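Local coordinates for octopine dehydrogenase (Pecten maximus, PDB 3C7A), which catalyses the NADH-dependent reductive condensation of L-arginine with pyruvate to D-octopine, acting on L-arginine in preference to other amino acid substrates, at residues Leu144-Cys148 and Val159-Lys163; Ala21-Val27 and Met186-Ala190; Glu122-Arg126 and Ile394-Lys398. All coordinates share one frame. Residues are numbered along the deposited sequence.

Contact 1: residues Leu144-Cys148 and Val159-Lys163; sequences LPWAC and VLGTK. With NAD (nicotinamide-adenine-dinucleotide), chain B.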
loop_
_atom_site.group_PDB
_atom_site.type_symbol
_atom_site.label_atom_id
_atom_site.label_comp_id
_atom_site.label_asym_id
_atom_site.label_seq_id
_atom_site.Cartn_x
_atom_site.Cartn_y
_atom_site.Cartn_z
ATOM N N LEU A 144 0.431 3.292 -6.033
ATOM C CA LEU A 144 1.358 3.198 -7.174
ATOM C C LEU A 144 1.148 4.357 -8.167
ATOM O O LEU A 144 0.005 4.703 -8.473
ATOM C CB LEU A 144 1.217 1.838 -7.882
ATOM C CG LEU A 144 2.302 1.400 -8.880
ATOM C CD1 LEU A 144 3.594 0.968 -8.175
ATOM C CD2 LEU A 144 1.802 0.284 -9.785
ATOM N N PRO A 145 2.252 4.969 -8.658
ATOM C CA PRO A 145 2.194 6.106 -9.594
ATOM C C PRO A 145 1.541 5.847 -10.964
ATOM O O PRO A 145 1.038 6.794 -11.577
ATOM C CB PRO A 145 3.672 6.476 -9.791
ATOM C CG PRO A 145 4.375 5.910 -8.604
ATOM C CD PRO A 145 3.647 4.642 -8.306
ATOM N N TRP A 146 1.556 4.600 -11.438
ATOM C CA TRP A 146 1.034 4.273 -12.776
ATOM C C TRP A 146 0.037 3.108 -12.778
ATOM O O TRP A 146 -0.013 2.312 -11.837
ATOM C CB TRP A 146 2.175 3.923 -13.749
ATOM C CG TRP A 146 3.476 4.666 -13.557
ATOM C CD1 TRP A 146 3.818 5.877 -14.091
ATOM C CD2 TRP A 146 4.614 4.223 -12.805
ATOM N NE1 TRP A 146 5.092 6.223 -13.705
ATOM C CE2 TRP A 146 5.605 5.225 -12.917
ATOM C CE3 TRP A 146 4.891 3.080 -12.040
ATOM C CZ2 TRP A 146 6.853 5.120 -12.291
ATOM C CZ3 TRP A 146 6.135 2.976 -11.417
ATOM C CH2 TRP A 146 7.099 3.992 -11.548
ATOM N N ALA A 147 -0.753 3.022 -13.849
ATOM C CA ALA A 147 -1.470 1.796 -14.203
ATOM C C ALA A 147 -0.695 1.124 -15.339
ATOM O O ALA A 147 -0.565 1.695 -16.427
ATOM C CB ALA A 147 -2.900 2.107 -14.626
ATOM N N CYS A 148 -0.175 -0.078 -15.078
ATOM C CA CYS A 148 0.798 -0.721 -15.975
ATOM C C CYS A 148 0.671 -2.251 -16.070
ATOM O O CYS A 148 0.201 -2.901 -15.133
ATOM C CB CYS A 148 2.227 -0.331 -15.568
ATOM S SG CYS A 148 2.637 -0.609 -13.809
ATOM N N VAL A 159 2.631 1.433 -20.149
ATOM C CA VAL A 159 1.949 2.328 -19.206
ATOM C C VAL A 159 0.624 2.820 -19.805
ATOM O O VAL A 159 0.609 3.454 -20.866
ATOM C CB VAL A 159 2.846 3.539 -18.805
ATOM C CG1 VAL A 159 2.074 4.542 -17.950
ATOM C CG2 VAL A 159 4.101 3.069 -18.069
ATOM N N LEU A 160 -0.479 2.521 -19.120
ATOM C CA LEU A 160 -1.818 2.900 -19.581
ATOM C C LEU A 160 -2.238 4.306 -19.134
ATOM O O LEU A 160 -3.049 4.952 -19.803
ATOM C CB LEU A 160 -2.869 1.870 -19.134
ATOM C CG LEU A 160 -2.964 0.461 -19.751
ATOM C CD1 LEU A 160 -2.920 0.473 -21.283
ATOM C CD2 LEU A 160 -1.917 -0.498 -19.183
ATOM N N GLY A 161 -1.689 4.767 -18.010
ATOM C CA GLY A 161 -1.986 6.100 -17.472
ATOM C C GLY A 161 -1.119 6.493 -16.283
ATOM O O GLY A 161 -0.555 5.628 -15.611
ATOM N N THR A 162 -1.024 7.800 -16.028
ATOM C CA THR A 162 -0.200 8.351 -14.941
ATOM C C THR A 162 -0.970 9.404 -14.128
ATOM O O THR A 162 -1.598 10.301 -14.700
ATOM C CB THR A 162 1.113 8.978 -15.492
ATOM O OG1 THR A 162 1.814 8.018 -16.293
ATOM C CG2 THR A 162 2.029 9.449 -14.360
ATOM N N LYS A 163 -0.912 9.284 -12.800
ATOM C CA LYS A 163 -1.551 10.233 -11.874
ATOM C C LYS A 163 -0.970 11.646 -12.011
ATOM O O LYS A 163 0.203 11.807 -12.353
ATOM C CB LYS A 163 -1.394 9.760 -10.421
ATOM C CG LYS A 163 -1.993 8.390 -10.100
ATOM C CD LYS A 163 -3.453 8.483 -9.680
ATOM C CE LYS A 163 -3.964 7.145 -9.164
ATOM N NZ LYS A 163 -5.399 7.204 -8.764
HETATM P PA NAD B . 2.774 -7.966 -9.188
HETATM O O1A NAD B . 1.653 -8.906 -8.971
HETATM O O2A NAD B . 3.004 -7.746 -10.634
HETATM O O5B NAD B . 4.112 -8.528 -8.474
HETATM C C5B NAD B . 4.595 -9.837 -8.712
HETATM C C4B NAD B . 5.999 -9.989 -8.126
HETATM O O4B NAD B . 5.934 -10.206 -6.726
HETATM C C3B NAD B . 6.758 -11.180 -8.700
HETATM O O3B NAD B . 7.549 -10.828 -9.811
HETATM C C2B NAD B . 7.605 -11.665 -7.538
HETATM O O2B NAD B . 8.880 -11.061 -7.542
HETATM C C1B NAD B . 6.831 -11.222 -6.307
HETATM N N9A NAD B . 6.102 -12.394 -5.778
HETATM C C8A NAD B . 4.845 -12.803 -6.151
HETATM N N7A NAD B . 4.525 -13.920 -5.460
HETATM C C5A NAD B . 5.559 -14.235 -4.650
HETATM C C6A NAD B . 5.746 -15.272 -3.740
HETATM N N6A NAD B . 4.909 -16.308 -3.750
HETATM N N1A NAD B . 6.934 -15.349 -3.030
HETATM C C2A NAD B . 7.922 -14.399 -3.226
HETATM N N3A NAD B . 7.724 -13.373 -4.135
HETATM C C4A NAD B . 6.561 -13.287 -4.837
HETATM O O3 NAD B . 2.454 -6.582 -8.409
HETATM P PN NAD B . 2.433 -5.142 -9.143
HETATM O O1N NAD B . 1.433 -5.191 -10.234
HETATM O O2N NAD B . 3.826 -4.737 -9.448
HETATM O O5D NAD B . 1.844 -4.140 -8.023
HETATM C C5D NAD B . 2.446 -3.947 -6.759
HETATM C C4D NAD B . 1.435 -3.328 -5.789
HETATM O O4D NAD B . 0.880 -2.132 -6.322
HETATM C C3D NAD B . 0.276 -4.275 -5.502
HETATM O O3D NAD B . 0.038 -4.309 -4.113
HETATM C C2D NAD B . -0.903 -3.670 -6.245
HETATM O O2D NAD B . -2.114 -3.881 -5.557
HETATM C C1D NAD B . -0.540 -2.190 -6.334
HETATM N N1N NAD B . -1.111 -1.509 -7.521
HETATM C C2N NAD B . -0.914 -1.990 -8.795
HETATM C C3N NAD B . -1.459 -1.326 -9.900
HETATM C C7N NAD B . -1.038 -1.710 -11.296
HETATM O O7N NAD B . -1.633 -1.134 -12.341
HETATM N N7N NAD B . -0.025 -2.674 -11.484
HETATM C C4N NAD B . -2.208 -0.164 -9.696
HETATM C C5N NAD B . -2.401 0.322 -8.403
HETATM C C6N NAD B . -1.842 -0.363 -7.325
#
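Main-chain hydrogen bonds hold these two antiparallel strands together, their axes 4.8 Å apart at closest and at 167° to each other. L160 N gives the short one to A147 O (2.8 Å), A147 N reaches G161 O at 3.2 Å, and a weak bond from K163 N to P145 O (3.4 Å) extends the ladder. The register slips by one residue on the way: W146 sits across from T162 and C148 across from V159, both as non-hydrogen-bonded pairs, so L160 and G161 together lie opposite A147. This is a beta bulge, with L160 at the near-helical backbone angles (-87/-27) expected of the classic type.

Side chains then sort by face. W146, C148, V159 and T162 project from the same side of the sheet, where W146 CB touches V159 CG1 at 4.2 Å and T162 OG1 approaches the edge of the indole at W146 CD1 (3.7 Å). W146, C148 and V159 also pack on T16 of helix 12-21. At the bulge, L160 CD2 lies 4.2 Å from C148 CA.

NAD meets strand 146-148 along the edge turned away from V159-K163. C148 N donates to the carboxamide oxygen O7N of NAD at 3.3 Å, an atom that also lies 3.5 Å from A147 CA. L144, just before the strand, brings CD2 to 3.6 Å from C3N of the nicotinamide ring. What results is a beta hairpin, strands 146-150 and 156-171, whose first strand lines the nicotinamide end of the NAD site, with C148 an NAD(+)-binding residue.

Contact 2: residues Ala21-Val27 and Met186-Ala190; sequences AASRDGV and MLHGA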
loop_
_atom_site.group_PDB
_atom_site.type_symbol
_atom_site.label_atom_id
_atom_site.label_comp_id
_atom_site.label_asym_id
_atom_site.label_seq_id
_atom_site.Cartn_x
_atom_site.Cartn_y
_atom_site.Cartn_z
ATOM N N ALA A 21 14.396 5.000 -14.425
ATOM C CA ALA A 21 15.509 5.471 -13.588
ATOM C C ALA A 21 16.885 5.316 -14.247
ATOM O O ALA A 21 17.750 6.185 -14.099
ATOM C CB ALA A 21 15.489 4.770 -12.229
ATOM N N ALA A 22 17.078 4.215 -14.974
ATOM C CA ALA A 22 18.357 3.924 -15.633
ATOM C C ALA A 22 18.617 4.771 -16.885
ATOM O O ALA A 22 19.712 4.720 -17.454
ATOM C CB ALA A 22 18.466 2.432 -15.957
ATOM N N SER A 23 17.618 5.546 -17.307
ATOM C CA SER A 23 17.755 6.422 -18.474
ATOM C C SER A 23 18.273 7.826 -18.122
ATOM O O SER A 23 18.556 8.629 -19.019
ATOM C CB SER A 23 16.430 6.508 -19.249
ATOM O OG SER A 23 15.462 7.285 -18.559
ATOM N N ARG A 24 18.405 8.110 -16.825
ATOM C CA ARG A 24 18.835 9.433 -16.349
ATOM C C ARG A 24 20.358 9.536 -16.218
ATOM O O ARG A 24 21.014 8.600 -15.754
ATOM C CB ARG A 24 18.179 9.778 -14.999
ATOM C CG ARG A 24 16.691 9.417 -14.851
ATOM C CD ARG A 24 15.778 10.231 -15.770
ATOM N NE ARG A 24 14.369 9.903 -15.548
ATOM C CZ ARG A 24 13.364 10.278 -16.337
ATOM N NH1 ARG A 24 13.592 11.002 -17.428
ATOM N NH2 ARG A 24 12.120 9.922 -16.035
ATOM N N ASP A 25 20.908 10.683 -16.620
ATOM C CA ASP A 25 22.347 10.951 -16.510
ATOM C C ASP A 25 22.800 11.071 -15.052
ATOM O O ASP A 25 22.206 11.812 -14.266
ATOM C CB ASP A 25 22.724 12.226 -17.277
ATOM C CG ASP A 25 22.704 12.041 -18.790
ATOM O OD1 ASP A 25 22.942 10.913 -19.277
ATOM O OD2 ASP A 25 22.460 13.037 -19.500
ATOM N N GLY A 26 23.851 10.330 -14.704
ATOM C CA GLY A 26 24.438 10.370 -13.362
ATOM C C GLY A 26 23.812 9.440 -12.333
ATOM O O GLY A 26 23.892 9.702 -11.129
ATOM N N VAL A 27 23.197 8.353 -12.803
ATOM C CA VAL A 27 22.533 7.373 -11.929
ATOM C C VAL A 27 22.965 5.936 -12.272
ATOM O O VAL A 27 23.074 5.581 -13.450
ATOM C CB VAL A 27 20.975 7.496 -12.005
ATOM C CG1 VAL A 27 20.286 6.479 -11.096
ATOM C CG2 VAL A 27 20.514 8.909 -11.649
ATOM N N MET A 186 13.243 13.605 -9.520
ATOM C CA MET A 186 14.225 13.456 -10.605
ATOM C C MET A 186 14.122 12.103 -11.329
ATOM O O MET A 186 14.239 12.039 -12.558
ATOM C CB MET A 186 15.647 13.679 -10.055
ATOM C CG MET A 186 16.793 13.561 -11.073
ATOM S SD MET A 186 17.528 11.907 -11.208
ATOM C CE MET A 186 18.477 11.813 -9.689
ATOM N N LEU A 187 13.901 11.035 -10.563
ATOM C CA LEU A 187 13.818 9.679 -11.115
ATOM C C LEU A 187 12.556 9.435 -11.954
ATOM O O LEU A 187 12.603 8.690 -12.937
ATOM C CB LEU A 187 13.926 8.625 -9.998
ATOM C CG LEU A 187 15.208 8.540 -9.155
ATOM C CD1 LEU A 187 15.003 7.622 -7.958
ATOM C CD2 LEU A 187 16.419 8.086 -9.974
ATOM N N HIS A 188 11.447 10.070 -11.571
ATOM C CA HIS A 188 10.143 9.863 -12.223
ATOM C C HIS A 188 9.881 10.759 -13.443
ATOM O O HIS A 188 9.224 10.331 -14.397
ATOM C CB HIS A 188 9.001 10.016 -11.206
ATOM C CG HIS A 188 8.892 8.878 -10.236
ATOM N ND1 HIS A 188 7.904 7.919 -10.319
ATOM C CD2 HIS A 188 9.649 8.545 -9.164
ATOM C CE1 HIS A 188 8.056 7.045 -9.340
ATOM N NE2 HIS A 188 9.108 7.402 -8.624
ATOM N N GLY A 189 10.380 11.994 -13.406
ATOM C CA GLY A 189 10.182 12.947 -14.506
ATOM C C GLY A 189 9.249 14.100 -14.171
ATOM O O GLY A 189 9.222 14.575 -13.032
ATOM N N ALA A 190 8.479 14.544 -15.166
ATOM C CA ALA A 190 7.582 15.700 -15.022
ATOM C C ALA A 190 6.325 15.417 -14.192
ATOM O O ALA A 190 5.887 16.269 -13.410
ATOM C CB ALA A 190 7.203 16.255 -16.393
#
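This is a loop-to-helix contact: the connection between helix 12-21 and strand 27-32 meets the C-terminal end of helix 180-188, partly buried at the side of the nucleotide-binding domain. Its polar part comes from R24, whose side chain runs along the helix end. NE and NH2 of R24 each make a weak hydrogen bond to L187 O, both at 3.4 Å; the helix stops just after, at G189, which takes a positive phi. The first segment belongs to the opening beta-alpha-beta unit of the Rossmann fold, leading from the helix behind the glycine-rich NADH-binding turn into the second parallel strand. It gets there through two successive beta turns, type I from A21 to R24 and type II from R24 to V27, with G26 at a positive phi in the second. Apolar side chains fill the rest: L187 CD2 touches A21 CB at 4.1 Å and V27 CG1 at 4.3 Å, while M186 CE reaches V27 CG2 at 4.1 Å.

Contact 3: residues Glu122-Arg126 and Ile394-Lys398; sequences EFQCR and ILTGK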
loop_
_atom_site.group_PDB
_atom_site.type_symbol
_atom_site.label_atom_id
_atom_site.label_comp_id
_atom_site.label_asym_id
_atom_site.label_seq_id
_atom_site.Cartn_x
_atom_site.Cartn_y
_atom_site.Cartn_z
ATOM N N GLU A 122 6.278 0.820 9.114
ATOM C CA GLU A 122 7.272 1.372 10.044
ATOM C C GLU A 122 7.544 0.482 11.265
ATOM O O GLU A 122 8.689 0.386 11.719
ATOM C CB GLU A 122 6.876 2.786 10.498
ATOM C CG GLU A 122 6.839 3.843 9.383
ATOM C CD GLU A 122 5.480 3.958 8.692
ATOM O OE1 GLU A 122 4.582 3.131 8.963
ATOM O OE2 GLU A 122 5.310 4.889 7.873
ATOM N N PHE A 123 6.496 -0.157 11.795
ATOM C CA PHE A 123 6.637 -1.066 12.945
ATOM C C PHE A 123 7.519 -2.276 12.616
ATOM O O PHE A 123 8.335 -2.702 13.444
ATOM C CB PHE A 123 5.269 -1.552 13.463
ATOM C CG PHE A 123 4.299 -0.444 13.819
ATOM C CD1 PHE A 123 4.718 0.687 14.522
ATOM C CD2 PHE A 123 2.951 -0.558 13.480
ATOM C CE1 PHE A 123 3.813 1.702 14.853
ATOM C CE2 PHE A 123 2.037 0.449 13.810
ATOM C CZ PHE A 123 2.471 1.582 14.499
ATOM N N GLN A 124 7.348 -2.816 11.408
ATOM C CA GLN A 124 8.094 -3.987 10.927
ATOM C C GLN A 124 9.588 -3.691 10.729
ATOM O O GLN A 124 10.440 -4.505 11.098
ATOM C CB GLN A 124 7.466 -4.517 9.626
ATOM C CG GLN A 124 8.059 -5.829 9.098
ATOM C CD GLN A 124 7.340 -6.355 7.858
ATOM O OE1 GLN A 124 7.122 -5.626 6.887
ATOM N NE2 GLN A 124 6.975 -7.634 7.887
ATOM N N CYS A 125 9.887 -2.527 10.148
ATOM C CA CYS A 125 11.266 -2.077 9.915
ATOM C C CYS A 125 12.052 -1.910 11.223
ATOM O O CYS A 125 13.222 -2.299 11.305
ATOM C CB CYS A 125 11.269 -0.764 9.116
ATOM S SG CYS A 125 12.900 -0.171 8.563
ATOM N N ARG A 126 11.397 -1.344 12.239
ATOM C CA ARG A 126 12.006 -1.126 13.556
ATOM C C ARG A 126 12.380 -2.436 14.262
ATOM O O ARG A 126 13.446 -2.531 14.879
ATOM C CB ARG A 126 11.078 -0.287 14.448
ATOM C CG ARG A 126 11.098 1.217 14.159
ATOM C CD ARG A 126 9.955 1.942 14.873
ATOM N NE ARG A 126 10.170 3.390 14.943
ATOM C CZ ARG A 126 9.241 4.282 15.285
ATOM N NH1 ARG A 126 8.005 3.896 15.589
ATOM N NH2 ARG A 126 9.545 5.573 15.319
ATOM N N ILE A 394 4.499 3.452 20.310
ATOM C CA ILE A 394 4.062 3.527 18.909
ATOM C C ILE A 394 4.695 4.722 18.177
ATOM O O ILE A 394 5.083 4.608 17.011
ATOM C CB ILE A 394 2.506 3.551 18.803
ATOM C CG1 ILE A 394 1.936 2.150 19.063
ATOM C CG2 ILE A 394 2.036 4.061 17.435
ATOM C CD1 ILE A 394 0.488 2.133 19.535
ATOM N N LEU A 395 4.815 5.852 18.874
ATOM C CA LEU A 395 5.361 7.082 18.289
ATOM C C LEU A 395 6.890 7.108 18.176
ATOM O O LEU A 395 7.428 7.533 17.151
ATOM C CB LEU A 395 4.872 8.317 19.062
ATOM C CG LEU A 395 3.407 8.760 18.933
ATOM C CD1 LEU A 395 3.060 9.765 20.023
ATOM C CD2 LEU A 395 3.102 9.340 17.553
ATOM N N THR A 396 7.579 6.653 19.225
ATOM C CA THR A 396 9.041 6.792 19.326
ATOM C C THR A 396 9.832 5.532 18.964
ATOM O O THR A 396 10.929 5.623 18.406
ATOM C CB THR A 396 9.480 7.261 20.741
ATOM O OG1 THR A 396 9.103 6.278 21.715
ATOM C CG2 THR A 396 8.845 8.602 21.094
ATOM N N GLY A 397 9.280 4.366 19.296
ATOM C CA GLY A 397 9.963 3.091 19.086
ATOM C C GLY A 397 10.788 2.634 20.281
ATOM O O GLY A 397 11.620 1.731 20.158
ATOM N N LYS A 398 10.549 3.255 21.436
ATOM C CA LYS A 398 11.290 2.958 22.666
ATOM C C LYS A 398 10.415 2.265 23.713
ATOM O O LYS A 398 9.261 2.647 23.917
ATOM C CB LYS A 398 11.882 4.243 23.254
ATOM C CG LYS A 398 13.028 4.835 22.448
ATOM C CD LYS A 398 13.339 6.254 22.895
ATOM C CE LYS A 398 14.603 6.785 22.240
ATOM N NZ LYS A 398 15.833 6.142 22.790
#
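Start at I394, in the last turn of helix 391-396, because it meets both residues of helix 121-129 that take part. Its side chain packs on an aromatic ring, with I394 CG2 3.9 Å from F123 CZ. Its carbonyl oxygen lies near the plane of that ring, 3.8 Å from F123 CE1, and accepts a weak hydrogen bond from R126 NH1 at 3.3 Å. One residue on, L395 points away from helix 121-129, and its side chain touches H199 and L201, but its carbonyl oxygen takes a weak bond from R126 NH2 (3.4 Å). The two terminal nitrogens of R126 thus meet consecutive carbonyls edge-on, near the guanidinium plane.

T396 also points away, and its hydroxyl OG1 is bonded back to D392 O within the helix. Its carbonyl oxygen sits over a face of the guanidinium, 3.4 Å from R126 NH2 but badly angled for a hydrogen bond. At G397 the chain leaves helical geometry with a positive phi. The backbone passes over the same guanidinium face, with G397 N 3.9 Å from R126 NH1; a side chain here would run into R126 NE. K398 then leads off, its amide weakly bonded to T396 OG1 at 3.4 Å.

An arginine set against the carbonyl-rich C-terminus of a helix is electrostatically favourable, since the helix dipole is negative there. Here the arginine comes from the helix of a beta-alpha-beta crossover, between parallel strands 111-114 and 137-141, so the contact joins the Rossmann sheet's crossover helix to helix 391-396.

In the fold
Contacts 1 and 2 are neighbours, their centres about 17 Å apart, and they touch directly: W146 CZ2 is 3.6 Å from H188 ND1, and P145 CG is 3.9 Å from H188 CE1. Strand 156-171 leads on to helix 180-188, so the chain that pairs with the NAD-binding strand next packs against the Rossmann unit. Only contact 1 touches the cofactor; in contact 2 the H188 side chain stays about 12 Å from NAD. Contact 3 lies across the chain's centre from contact 1, with centres about 31 Å apart and nearest atoms about 15 Å. Its F123 side chain is about 11 Å from that of Q118, which binds pyruvate.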